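Local coordinates for pyridoxal kinase (Entamoeba histolytica, PDB 4S1I) that phosphorylates pyridoxal at its 5'-hydroxyl with ATP as phosphate donor, yielding the cofactor form pyridoxal 5'-phosphate, at the interface of chains B and A. Sequence-based numbering; all coordinates share one arbitrary frame. Chains: chain A, Pyridoxal kinase; chain B, Pyridoxal kinase.

Contact 1: the interface of chains B and A. Residues chain B 11, 13, 20, 24, 261; chain A 23, 27, 33-35.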
ATOM      1  N   TYR B  11       1.295   9.112   1.324  1.00 19.55           N
ATOM      2  CA  TYR B  11       1.880   7.948   0.672  1.00 18.07           C
ATOM      3  C   TYR B  11       3.279   8.268   0.225  1.00 17.14           C
ATOM      4  O   TYR B  11       3.519   9.358  -0.389  1.00 19.34           O
ATOM      5  CB  TYR B  11       0.998   7.556  -0.522  1.00 18.32           C
ATOM      6  CG  TYR B  11       1.589   6.364  -1.300  1.00 17.55           C
ATOM      7  CD1 TYR B  11       1.323   5.078  -0.880  1.00 20.99           C
ATOM      8  CD2 TYR B  11       2.502   6.510  -2.266  1.00 18.02           C
ATOM      9  CE1 TYR B  11       1.837   4.008  -1.542  1.00 20.28           C
ATOM     10  CE2 TYR B  11       3.007   5.457  -2.958  1.00 19.12           C
ATOM     11  CZ  TYR B  11       2.719   4.200  -2.558  1.00 19.17           C
ATOM     12  OH  TYR B  11       3.282   3.133  -3.210  1.00 20.50           O
ATOM     13  N   CYS B  13       6.536   6.183  -1.956  1.00 16.43           N
ATOM     14  CA  CYS B  13       6.845   5.069  -2.803  1.00 16.30           C
ATOM     15  C   CYS B  13       7.816   4.104  -2.150  1.00 18.12           C
ATOM     16  O   CYS B  13       7.740   2.890  -2.391  1.00 18.55           O
ATOM     17  CB  CYS B  13       7.401   5.550  -4.145  1.00 18.58           C
ATOM     18  SG  CYS B  13       6.170   6.514  -5.117  1.00 18.42           S
ATOM     19  N   ARG B  20       1.232   4.361   4.115  1.00 19.12           N
ATOM     20  CA  ARG B  20       1.937   3.186   3.712  1.00 18.70           C
ATOM     21  C   ARG B  20       2.176   2.247   4.978  1.00 21.55           C
ATOM     22  O   ARG B  20       2.086   1.034   4.905  1.00 21.61           O
ATOM     23  CB  ARG B  20       3.256   3.628   3.024  1.00 22.68           C
ATOM     24  CG  ARG B  20       4.096   2.488   2.582  1.00 24.48           C
ATOM     25  CD  ARG B  20       3.494   1.760   1.310  1.00 27.33           C
ATOM     26  NE  ARG B  20       4.471   0.681   1.118  1.00 26.47           N
ATOM     27  CZ  ARG B  20       4.215  -0.646   1.230  1.00 25.13           C
ATOM     28  NH1 ARG B  20       2.958  -1.134   1.406  1.00 25.52           N
ATOM     29  NH2 ARG B  20       5.194  -1.454   1.122  1.00 24.96           N
ATOM     30  N   ILE B  24       0.446  -1.729   5.519  1.00 17.69           N
ATOM     31  CA  ILE B  24       1.133  -2.915   5.934  1.00 18.32           C
ATOM     32  C   ILE B  24       0.453  -3.505   7.202  1.00 19.21           C
ATOM     33  O   ILE B  24       0.237  -4.698   7.249  1.00 19.88           O
ATOM     34  CB  ILE B  24       2.597  -2.670   6.176  1.00 21.91           C
ATOM     35  CG1 ILE B  24       3.269  -2.342   4.899  1.00 21.84           C
ATOM     36  CG2 ILE B  24       3.260  -3.952   6.667  1.00 24.07           C
ATOM     37  CD1 ILE B  24       4.541  -1.478   4.981  1.00 26.37           C
ATOM     38  N   ILE B 261       8.161  -4.112   7.093  1.00 32.70           N
ATOM     39  CA  ILE B 261       8.070  -5.339   6.306  1.00 31.28           C
ATOM     40  C   ILE B 261       8.760  -6.499   7.026  1.00 30.10           C
ATOM     41  O   ILE B 261       8.257  -7.589   7.166  1.00 26.75           O
ATOM     42  CB  ILE B 261       8.713  -5.128   4.885  1.00 34.37           C
ATOM     43  CG1 ILE B 261       7.867  -4.104   4.104  1.00 40.17           C
ATOM     44  CG2 ILE B 261       8.866  -6.415   4.129  1.00 37.62           C
ATOM     45  CD1 ILE B 261       6.453  -4.507   3.869  1.00 38.24           C
TER
ATOM     46  N   MET A  23       1.465  -4.538  -3.607  1.00 17.19           N
ATOM     47  CA  MET A  23       1.788  -4.201  -2.253  1.00 17.73           C
ATOM     48  C   MET A  23       1.397  -5.346  -1.271  1.00 19.14           C
ATOM     49  O   MET A  23       2.227  -5.770  -0.451  1.00 18.17           O
ATOM     50  CB  MET A  23       1.186  -2.889  -1.762  1.00 21.67           C
ATOM     51  CG  MET A  23       1.591  -1.632  -2.488  1.00 24.51           C
ATOM     52  SD  MET A  23       0.415  -0.217  -2.216  1.00 29.50           S
ATOM     53  CE  MET A  23       0.918   0.856  -3.535  1.00 35.24           C
ATOM     54  N   ASP A  27       4.572  -7.343   0.192  1.00 19.05           N
ATOM     55  CA  ASP A  27       4.698  -7.099   1.610  1.00 20.55           C
ATOM     56  C   ASP A  27       4.571  -8.461   2.376  1.00 20.06           C
ATOM     57  O   ASP A  27       5.365  -8.845   3.272  1.00 19.94           O
ATOM     58  CB  ASP A  27       3.637  -6.149   2.166  1.00 20.90           C
ATOM     59  CG  ASP A  27       3.711  -4.711   1.707  1.00 24.92           C
ATOM     60  OD1 ASP A  27       4.769  -4.259   1.102  1.00 23.46           O
ATOM     61  OD2 ASP A  27       2.670  -3.964   1.905  1.00 24.88           O
ATOM     62  N   SER A  33      10.309  -3.373  -1.452  1.00 18.37           N
ATOM     63  CA  SER A  33       9.922  -2.906  -2.759  1.00 17.60           C
ATOM     64  C   SER A  33       9.517  -1.451  -2.780  1.00 17.67           C
ATOM     65  O   SER A  33       9.038  -0.932  -1.745  1.00 18.97           O
ATOM     66  CB  SER A  33       8.744  -3.730  -3.273  1.00 18.50           C
ATOM     67  OG  SER A  33       8.970  -5.086  -3.227  1.00 21.09           O
ATOM     68  N   ILE A  34       9.784  -0.807  -3.907  1.00 16.42           N
ATOM     69  CA  ILE A  34       9.379   0.558  -4.176  1.00 16.70           C
ATOM     70  C   ILE A  34       8.156   0.504  -5.072  1.00 15.90           C
ATOM     71  O   ILE A  34       8.193  -0.153  -6.073  1.00 18.12           O
ATOM     72  CB  ILE A  34      10.458   1.343  -4.951  1.00 16.62           C
ATOM     73  CG1 ILE A  34      11.780   1.319  -4.144  1.00 18.15           C
ATOM     74  CG2 ILE A  34       9.981   2.751  -5.230  1.00 17.30           C
ATOM     75  CD1 ILE A  34      12.948   1.873  -4.960  1.00 21.03           C
ATOM     76  N   PHE A  35       7.097   1.174  -4.654  1.00 15.71           N
ATOM     77  CA  PHE A  35       5.851   1.171  -5.418  1.00 15.85           C
ATOM     78  C   PHE A  35       5.564   2.568  -5.954  1.00 16.14           C
ATOM     79  O   PHE A  35       5.018   3.483  -5.240  1.00 17.15           O
ATOM     80  CB  PHE A  35       4.666   0.719  -4.520  1.00 15.07           C
ATOM     81  CG  PHE A  35       4.766  -0.628  -3.943  1.00 17.05           C
ATOM     82  CD1 PHE A  35       5.479  -0.843  -2.724  1.00 16.06           C
ATOM     83  CD2 PHE A  35       4.320  -1.736  -4.664  1.00 17.33           C
ATOM     84  CE1 PHE A  35       5.530  -2.144  -2.203  1.00 17.56           C
ATOM     85  CE2 PHE A  35       4.538  -3.013  -4.131  1.00 18.73           C
ATOM     86  CZ  PHE A  35       5.155  -3.205  -2.978  1.00 17.45           C
TER
HETATM   87  O   HOH W   1       7.609   0.082   0.132  1.00 29.45           O
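A:Phe35, extended in strand 33-37 (phi/psi -114/100°), offers its backbone to B:Tyr11 and B:Cys13 of the loop after strand 5-9 of chain B: its N donates to B:Cys13 O at 2.9 Å. Its carbonyl O takes the phenol hydroxyl of B:Tyr11, OH to O 2.7 Å, lying at the edge of the tyrosine ring and in its plane. The sulphur of B:Cys13 adds a weak contact to the same oxygen. Beside this, B:Arg20 and A:Asp27 meet tip to tip. The arginine chain leaves helix 18-28 with CG anti to the backbone N (chi1 179°) and bends at chi2, presenting its two terminal nitrogens end-on. B:Arg20 NH2 reaches A:Asp27 OD1 at 2.8 Å and B:Arg20 NH1 reaches A:Asp27 OD2 at 2.9 Å, both bonds nearly straight, with guanidinium and carboxylate nearly coplanar. OD2 uses its syn lone pair, whereas OD1 is met on the syn side but out of the carboxylate plane. The guanidinium lies between B:Ile24 CD1 on one face and the rim of the A:Phe35 ring on the other, which should restrict its rotation. A:Met23 CG lies over the centre of the A:Phe35 ring, and A:Met23 CE meets the B:Tyr11 hydroxyl. Water 1 joins B:Arg20 NH2, at 3.0 Å, to A:Ser33 O, at 2.6 Å from the water.

Contact 2: the interface of chains B and A. Residues chain B 23, 27, 33-35; chain A 11, 13, 20, 24, 261.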
ATOM      1  N   MET B  23      -1.173   0.613   5.492  1.00 18.82           N
ATOM      2  CA  MET B  23      -1.419  -0.482   4.607  1.00 19.48           C
ATOM      3  C   MET B  23      -0.816  -1.756   5.130  1.00 21.51           C
ATOM      4  O   MET B  23      -1.451  -2.785   5.191  1.00 20.93           O
ATOM      5  CB  MET B  23      -0.952  -0.193   3.136  1.00 21.71           C
ATOM      6  CG  MET B  23      -1.717   0.919   2.385  1.00 24.59           C
ATOM      7  SD  MET B  23      -0.789   1.457   0.850  1.00 33.35           S
ATOM      8  CE  MET B  23      -1.567   3.006   0.537  1.00 32.28           C
ATOM      9  N   ASP B  27      -3.412  -4.461   6.557  1.00 18.87           N
ATOM     10  CA  ASP B  27      -3.432  -5.673   5.704  1.00 19.84           C
ATOM     11  C   ASP B  27      -3.032  -6.891   6.532  1.00 20.70           C
ATOM     12  O   ASP B  27      -3.620  -7.935   6.486  1.00 22.81           O
ATOM     13  CB  ASP B  27      -2.427  -5.541   4.503  1.00 21.74           C
ATOM     14  CG  ASP B  27      -2.826  -4.510   3.393  1.00 25.93           C
ATOM     15  OD1 ASP B  27      -3.971  -3.958   3.400  1.00 25.30           O
ATOM     16  OD2 ASP B  27      -1.870  -4.145   2.560  1.00 25.16           O
ATOM     17  N   SER B  33      -9.922  -2.283   4.311  1.00 22.61           N
ATOM     18  CA  SER B  33      -9.717  -0.831   4.429  1.00 22.13           C
ATOM     19  C   SER B  33      -9.582  -0.134   3.119  1.00 23.82           C
ATOM     20  O   SER B  33      -9.077  -0.720   2.166  1.00 24.44           O
ATOM     21  CB  SER B  33      -8.440  -0.537   5.240  1.00 21.91           C
ATOM     22  OG  SER B  33      -8.478  -1.176   6.487  1.00 22.52           O
ATOM     23  N   ILE B  34     -10.097   1.089   3.054  1.00 20.79           N
ATOM     24  CA  ILE B  34      -9.878   2.020   1.937  1.00 21.61           C
ATOM     25  C   ILE B  34      -8.769   2.954   2.296  1.00 20.25           C
ATOM     26  O   ILE B  34      -8.789   3.620   3.311  1.00 21.33           O
ATOM     27  CB  ILE B  34     -11.194   2.840   1.733  1.00 22.16           C
ATOM     28  CG1 ILE B  34     -12.348   1.961   1.495  1.00 24.19           C
ATOM     29  CG2 ILE B  34     -11.005   3.830   0.580  1.00 23.39           C
ATOM     30  CD1 ILE B  34     -13.728   2.717   1.503  1.00 25.89           C
ATOM     31  N   PHE B  35      -7.750   3.026   1.454  1.00 20.71           N
ATOM     32  CA  PHE B  35      -6.617   3.954   1.602  1.00 18.21           C
ATOM     33  C   PHE B  35      -6.642   5.098   0.615  1.00 19.40           C
ATOM     34  O   PHE B  35      -6.235   4.933  -0.554  1.00 21.56           O
ATOM     35  CB  PHE B  35      -5.316   3.162   1.467  1.00 18.51           C
ATOM     36  CG  PHE B  35      -5.169   2.072   2.471  1.00 18.97           C
ATOM     37  CD1 PHE B  35      -4.567   2.328   3.713  1.00 19.43           C
ATOM     38  CD2 PHE B  35      -5.620   0.753   2.246  1.00 17.92           C
ATOM     39  CE1 PHE B  35      -4.485   1.293   4.657  1.00 20.85           C
ATOM     40  CE2 PHE B  35      -5.516  -0.245   3.193  1.00 20.43           C
ATOM     41  CZ  PHE B  35      -4.912   0.045   4.366  1.00 20.59           C
TER
ATOM     42  N   TYR A  11      -2.869   2.350  -9.002  1.00 18.75           N
ATOM     43  CA  TYR A  11      -3.311   2.311  -7.614  1.00 17.61           C
ATOM     44  C   TYR A  11      -4.770   2.621  -7.482  1.00 18.20           C
ATOM     45  O   TYR A  11      -5.304   3.601  -8.162  1.00 19.66           O
ATOM     46  CB  TYR A  11      -2.541   3.325  -6.752  1.00 19.20           C
ATOM     47  CG  TYR A  11      -2.934   3.316  -5.312  1.00 19.23           C
ATOM     48  CD1 TYR A  11      -2.412   2.433  -4.402  1.00 19.14           C
ATOM     49  CD2 TYR A  11      -3.910   4.175  -4.854  1.00 18.29           C
ATOM     50  CE1 TYR A  11      -2.819   2.475  -3.092  1.00 21.32           C
ATOM     51  CE2 TYR A  11      -4.353   4.199  -3.565  1.00 19.94           C
ATOM     52  CZ  TYR A  11      -3.850   3.276  -2.669  1.00 21.13           C
ATOM     53  OH  TYR A  11      -4.289   3.303  -1.353  1.00 20.92           O
ATOM     54  N   CYS A  13      -7.798   3.056  -4.360  1.00 18.57           N
ATOM     55  CA  CYS A  13      -8.035   3.240  -2.940  1.00 19.15           C
ATOM     56  C   CYS A  13      -8.757   2.050  -2.306  1.00 20.32           C
ATOM     57  O   CYS A  13      -8.487   1.703  -1.140  1.00 20.57           O
ATOM     58  CB  CYS A  13      -8.728   4.552  -2.599  1.00 20.39           C
ATOM     59  SG  CYS A  13      -7.867   6.033  -3.176  1.00 22.40           S
ATOM     60  N   ARG A  20      -1.696  -2.106  -5.998  1.00 18.57           N
ATOM     61  CA  ARG A  20      -2.316  -2.457  -4.691  1.00 23.35           C
ATOM     62  C   ARG A  20      -2.246  -3.988  -4.424  1.00 20.53           C
ATOM     63  O   ARG A  20      -1.879  -4.433  -3.341  1.00 21.08           O
ATOM     64  CB  ARG A  20      -3.722  -1.868  -4.652  1.00 24.23           C
ATOM     65  CG  ARG A  20      -4.391  -2.089  -3.332  1.00 32.89           C
ATOM     66  CD  ARG A  20      -3.787  -1.233  -2.193  1.00 32.46           C
ATOM     67  NE  ARG A  20      -4.564  -1.657  -1.033  1.00 30.46           N
ATOM     68  CZ  ARG A  20      -4.096  -2.330   0.022  1.00 26.38           C
ATOM     69  NH1 ARG A  20      -2.743  -2.416   0.277  1.00 27.10           N
ATOM     70  NH2 ARG A  20      -4.906  -2.698   0.912  1.00 26.11           N
ATOM     71  N   ILE A  24       0.196  -5.891  -1.347  1.00 16.65           N
ATOM     72  CA  ILE A  24      -0.163  -6.897  -0.477  1.00 17.63           C
ATOM     73  C   ILE A  24       0.732  -8.127  -0.595  1.00 16.66           C
ATOM     74  O   ILE A  24       1.102  -8.735   0.413  1.00 18.53           O
ATOM     75  CB  ILE A  24      -1.707  -7.261  -0.673  1.00 19.68           C
ATOM     76  CG1 ILE A  24      -2.498  -6.055  -0.273  1.00 20.18           C
ATOM     77  CG2 ILE A  24      -2.045  -8.388   0.278  1.00 23.07           C
ATOM     78  CD1 ILE A  24      -3.852  -6.021  -0.958  1.00 21.36           C
ATOM     79  N   ILE A 261      -6.783  -9.750   0.756  1.00 25.59           N
ATOM     80  CA  ILE A 261      -6.596  -9.584   2.217  1.00 25.32           C
ATOM     81  C   ILE A 261      -7.050 -10.806   3.001  1.00 27.22           C
ATOM     82  O   ILE A 261      -6.348 -11.355   3.894  1.00 26.21           O
ATOM     83  CB  ILE A 261      -7.377  -8.305   2.703  1.00 30.58           C
ATOM     84  CG1 ILE A 261      -6.796  -7.042   2.043  1.00 32.75           C
ATOM     85  CG2 ILE A 261      -7.405  -8.214   4.193  1.00 34.51           C
ATOM     86  CD1 ILE A 261      -5.351  -6.766   2.383  1.00 32.01           C
TER
HETATM   87  O   HOH W   2      -7.578  -1.614   0.117  1.00 35.42           O
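Helix 18-28 and strand 33-37 of chain B receive helix 18-28 of chain A together with its loop residues A:Tyr11, A:Cys13 and A:Ile261. Here chain A supplies the arginine: A:Arg20 NH2 lies 2.9 Å from B:Asp27 OD1 and A:Arg20 NH1 lies 3.0 Å from B:Asp27 OD2, a bidentate salt bridge whose hydrogen bonds are almost linear. OD2 uses its syn lone pair, whereas NH2 meets OD1 on the syn side but 22° out of the carboxylate plane. The side chains of A:Ile24 and A:Ile261 cross B:Asp27 at about right angles, touching it with CG1 and CD1, the latter 3.5 Å from B:Asp27 CG, so aliphatic carbon borders the ion pair. The B:Phe35 ring turns its CD2-CE2 side to one face of the guanidinium, the planes 68° apart. Its first torsion sets CG anti to the carbonyl carbon (chi1 -59°) and puts the ring against a guanidinium face opposite A:Ile24 CD1. In the loop, A:Tyr11 OH donates to B:Phe35 O at 2.7 Å, and B:Phe35 N donates to A:Cys13 O at 3.0 Å. Water 2 bridges both NE and NH2 of A:Arg20 to B:Ser33 O. The site lies at the centre of the subunit boundary, where the two copies of helix 18-28 come together beside strand 33-37.

Contact 3: the interface of chains B and A. Residues chain B 66-67, 69-70, 72; chain A 43, 47-51.
The C-terminal end of helix 57-69 in chain B, with the loop that follows it, docks on the loop between strands 39-41 and 52-54 of chain A, bringing B:Ser66 and B:Asn70 to A:Asn43 and A:Val49. The amide oxygen OD1 of A:Asn43 is gripped from opposite faces of its plane. B:Ser66 OG lies 2.8 Å from A:Asn43 OD1, modestly tilted, and B:Asn70 ND2 lies 2.9 Å from the same A:Asn43 OD1, well above the carbonyl plane rather than on a lone pair. A:Asn43 CG occupies the crowded position between its backbone N and carbonyl carbon (chi1 50°), from which the amide also holds its own loop through ND2 to A:Val49 O at 3.2 Å. B:Asn70 ND2 donates to A:Val49 O at 2.9 Å, almost straight (168° at H) and straighter than its bond to A:Asn43 OD1, so its NH2 group spans two acceptors, which should hold the amide's orientation. The two asparagine amides cross with their planes 72° apart. Around this polar core, B:Leu72 CD1 packs on A:Asn43 CB and its CD2 approaches the hydroxyl end of A:Tyr47, while B:Val69 CG1 touches A:Val49 CG2 at 3.6 Å. The serine hydroxyl also accepts: A:Gly51 N donates to B:Ser66 OG at 3.0 Å.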
ATOM      1  N   SER B  66     -16.556   9.260  -5.743  1.00 25.07           N
ATOM      2  CA  SER B  66     -16.667   7.976  -6.416  1.00 25.18           C
ATOM      3  C   SER B  66     -16.840   6.840  -5.412  1.00 26.39           C
ATOM      4  O   SER B  66     -17.638   5.949  -5.599  1.00 27.41           O
ATOM      5  CB  SER B  66     -15.351   7.734  -7.181  1.00 24.43           C
ATOM      6  OG  SER B  66     -15.351   6.565  -7.971  1.00 24.65           O
ATOM      7  N   LEU B  67     -16.076   6.885  -4.315  1.00 24.26           N
ATOM      8  CA  LEU B  67     -16.344   5.947  -3.209  1.00 25.63           C
ATOM      9  C   LEU B  67     -17.796   5.924  -2.748  1.00 28.43           C
ATOM     10  O   LEU B  67     -18.345   4.861  -2.505  1.00 27.14           O
ATOM     11  CB  LEU B  67     -15.444   6.213  -1.961  1.00 24.94           C
ATOM     12  CG  LEU B  67     -13.911   6.014  -2.279  1.00 24.24           C
ATOM     13  CD1 LEU B  67     -13.176   6.480  -1.071  1.00 24.18           C
ATOM     14  CD2 LEU B  67     -13.643   4.573  -2.621  1.00 24.71           C
ATOM     15  N   VAL B  69     -20.663   7.141  -4.335  1.00 31.33           N
ATOM     16  CA  VAL B  69     -21.615   6.856  -5.340  1.00 32.87           C
ATOM     17  C   VAL B  69     -21.589   5.388  -5.726  1.00 31.83           C
ATOM     18  O   VAL B  69     -22.627   4.854  -6.114  1.00 34.29           O
ATOM     19  CB  VAL B  69     -21.486   7.791  -6.552  1.00 34.45           C
ATOM     20  CG1 VAL B  69     -20.430   7.357  -7.532  1.00 35.93           C
ATOM     21  CG2 VAL B  69     -22.784   7.897  -7.256  1.00 39.32           C
ATOM     22  N   ASN B  70     -20.438   4.730  -5.581  1.00 30.03           N
ATOM     23  CA  ASN B  70     -20.350   3.328  -5.841  1.00 30.60           C
ATOM     24  C   ASN B  70     -20.613   2.484  -4.581  1.00 32.09           C
ATOM     25  O   ASN B  70     -20.524   1.263  -4.663  1.00 36.33           O
ATOM     26  CB  ASN B  70     -18.974   2.981  -6.370  1.00 29.10           C
ATOM     27  CG  ASN B  70     -18.694   3.556  -7.753  1.00 28.74           C
ATOM     28  OD1 ASN B  70     -19.580   3.521  -8.628  1.00 30.77           O
ATOM     29  ND2 ASN B  70     -17.458   4.002  -7.997  1.00 26.14           N
ATOM     30  N   LEU B  72     -18.911   2.031  -1.920  1.00 29.60           N
ATOM     31  CA  LEU B  72     -17.789   1.372  -1.384  1.00 31.08           C
ATOM     32  C   LEU B  72     -17.468   1.763   0.059  1.00 29.67           C
ATOM     33  O   LEU B  72     -16.687   1.070   0.695  1.00 30.03           O
ATOM     34  CB  LEU B  72     -16.599   1.618  -2.259  1.00 27.75           C
ATOM     35  CG  LEU B  72     -16.751   1.099  -3.671  1.00 29.60           C
ATOM     36  CD1 LEU B  72     -15.625   1.548  -4.557  1.00 29.45           C
ATOM     37  CD2 LEU B  72     -16.801  -0.422  -3.635  1.00 34.39           C
TER
ATOM     38  N   ASN A  43     -11.229   3.554  -7.165  1.00 23.07           N
ATOM     39  CA  ASN A  43     -11.710   2.186  -7.404  1.00 23.26           C
ATOM     40  C   ASN A  43     -11.345   1.783  -8.834  1.00 22.27           C
ATOM     41  O   ASN A  43     -10.918   2.670  -9.627  1.00 21.50           O
ATOM     42  CB  ASN A  43     -13.186   2.066  -7.112  1.00 24.45           C
ATOM     43  CG  ASN A  43     -14.027   3.134  -7.779  1.00 24.66           C
ATOM     44  OD1 ASN A  43     -14.660   3.947  -7.117  1.00 24.15           O
ATOM     45  ND2 ASN A  43     -14.125   3.084  -9.071  1.00 26.05           N
ATOM     46  N   TYR A  47     -16.326   0.117 -12.381  1.00 33.12           N
ATOM     47  CA  TYR A  47     -17.511   0.802 -11.782  1.00 32.61           C
ATOM     48  C   TYR A  47     -18.126   1.863 -12.694  1.00 36.30           C
ATOM     49  O   TYR A  47     -17.451   2.355 -13.576  1.00 40.34           O
ATOM     50  CB  TYR A  47     -17.147   1.416 -10.414  1.00 31.47           C
ATOM     51  CG  TYR A  47     -16.859   0.356  -9.362  1.00 28.79           C
ATOM     52  CD1 TYR A  47     -15.593  -0.227  -9.240  1.00 29.89           C
ATOM     53  CD2 TYR A  47     -17.821  -0.021  -8.459  1.00 30.93           C
ATOM     54  CE1 TYR A  47     -15.366  -1.181  -8.289  1.00 27.88           C
ATOM     55  CE2 TYR A  47     -17.587  -0.968  -7.502  1.00 31.00           C
ATOM     56  CZ  TYR A  47     -16.371  -1.576  -7.449  1.00 30.74           C
ATOM     57  OH  TYR A  47     -16.099  -2.506  -6.526  1.00 33.90           O
ATOM     58  N   PRO A  48     -19.360   2.219 -12.435  1.00 37.52           N
ATOM     59  CA  PRO A  48     -19.982   3.286 -13.244  1.00 38.95           C
ATOM     60  C   PRO A  48     -19.257   4.665 -13.125  1.00 39.81           C
ATOM     61  O   PRO A  48     -19.351   5.466 -14.009  1.00 39.14           O
ATOM     62  CB  PRO A  48     -21.406   3.326 -12.762  1.00 43.95           C
ATOM     63  CG  PRO A  48     -21.632   2.124 -11.914  1.00 41.22           C
ATOM     64  CD  PRO A  48     -20.306   1.610 -11.471  1.00 39.14           C
ATOM     65  N   VAL A  49     -18.546   4.930 -12.012  1.00 34.49           N
ATOM     66  CA  VAL A  49     -17.909   6.187 -11.760  1.00 32.81           C
ATOM     67  C   VAL A  49     -16.508   5.767 -11.309  1.00 32.76           C
ATOM     68  O   VAL A  49     -16.377   4.831 -10.552  1.00 30.72           O
ATOM     69  CB  VAL A  49     -18.638   6.952 -10.651  1.00 34.22           C
ATOM     70  CG1 VAL A  49     -17.900   8.205 -10.220  1.00 33.36           C
ATOM     71  CG2 VAL A  49     -20.038   7.304 -11.116  1.00 36.25           C
ATOM     72  N   VAL A  50     -15.516   6.450 -11.847  1.00 30.93           N
ATOM     73  CA  VAL A  50     -14.092   6.209 -11.508  1.00 29.91           C
ATOM     74  C   VAL A  50     -13.355   7.521 -11.099  1.00 31.16           C
ATOM     75  O   VAL A  50     -12.676   8.123 -11.894  1.00 31.26           O
ATOM     76  CB  VAL A  50     -13.327   5.487 -12.638  1.00 31.30           C
ATOM     77  CG1 VAL A  50     -11.942   5.083 -12.239  1.00 32.06           C
ATOM     78  CG2 VAL A  50     -14.152   4.308 -13.167  1.00 36.36           C
ATOM     79  N   GLY A  51     -13.427   7.875  -9.836  1.00 28.40           N
ATOM     80  CA  GLY A  51     -12.860   9.121  -9.349  1.00 26.88           C
ATOM     81  C   GLY A  51     -11.343   9.046  -9.265  1.00 25.26           C
ATOM     82  O   GLY A  51     -10.786   7.995  -9.106  1.00 24.00           O
TER

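Contacts 1 and 2 are the same arrangement with the chains exchanged, about 10 Å apart between the centres of their C-alpha atoms, as expected of a near-twofold pair. In each chain helix 18-28 serves both, giving its arginine to one and its aspartate and methionine to the other, so the two sites share their helices and may be mechanically linked. Contact 3 uses other elements and lies about 16 Å from contact 2 and 24 Å from contact 1, between the same centres, toward the periphery. Charged pairing at the centre and hydrogen bonds of asparagine side chains farther out would together fix the relative orientation of the subunits, consistent with a dimer.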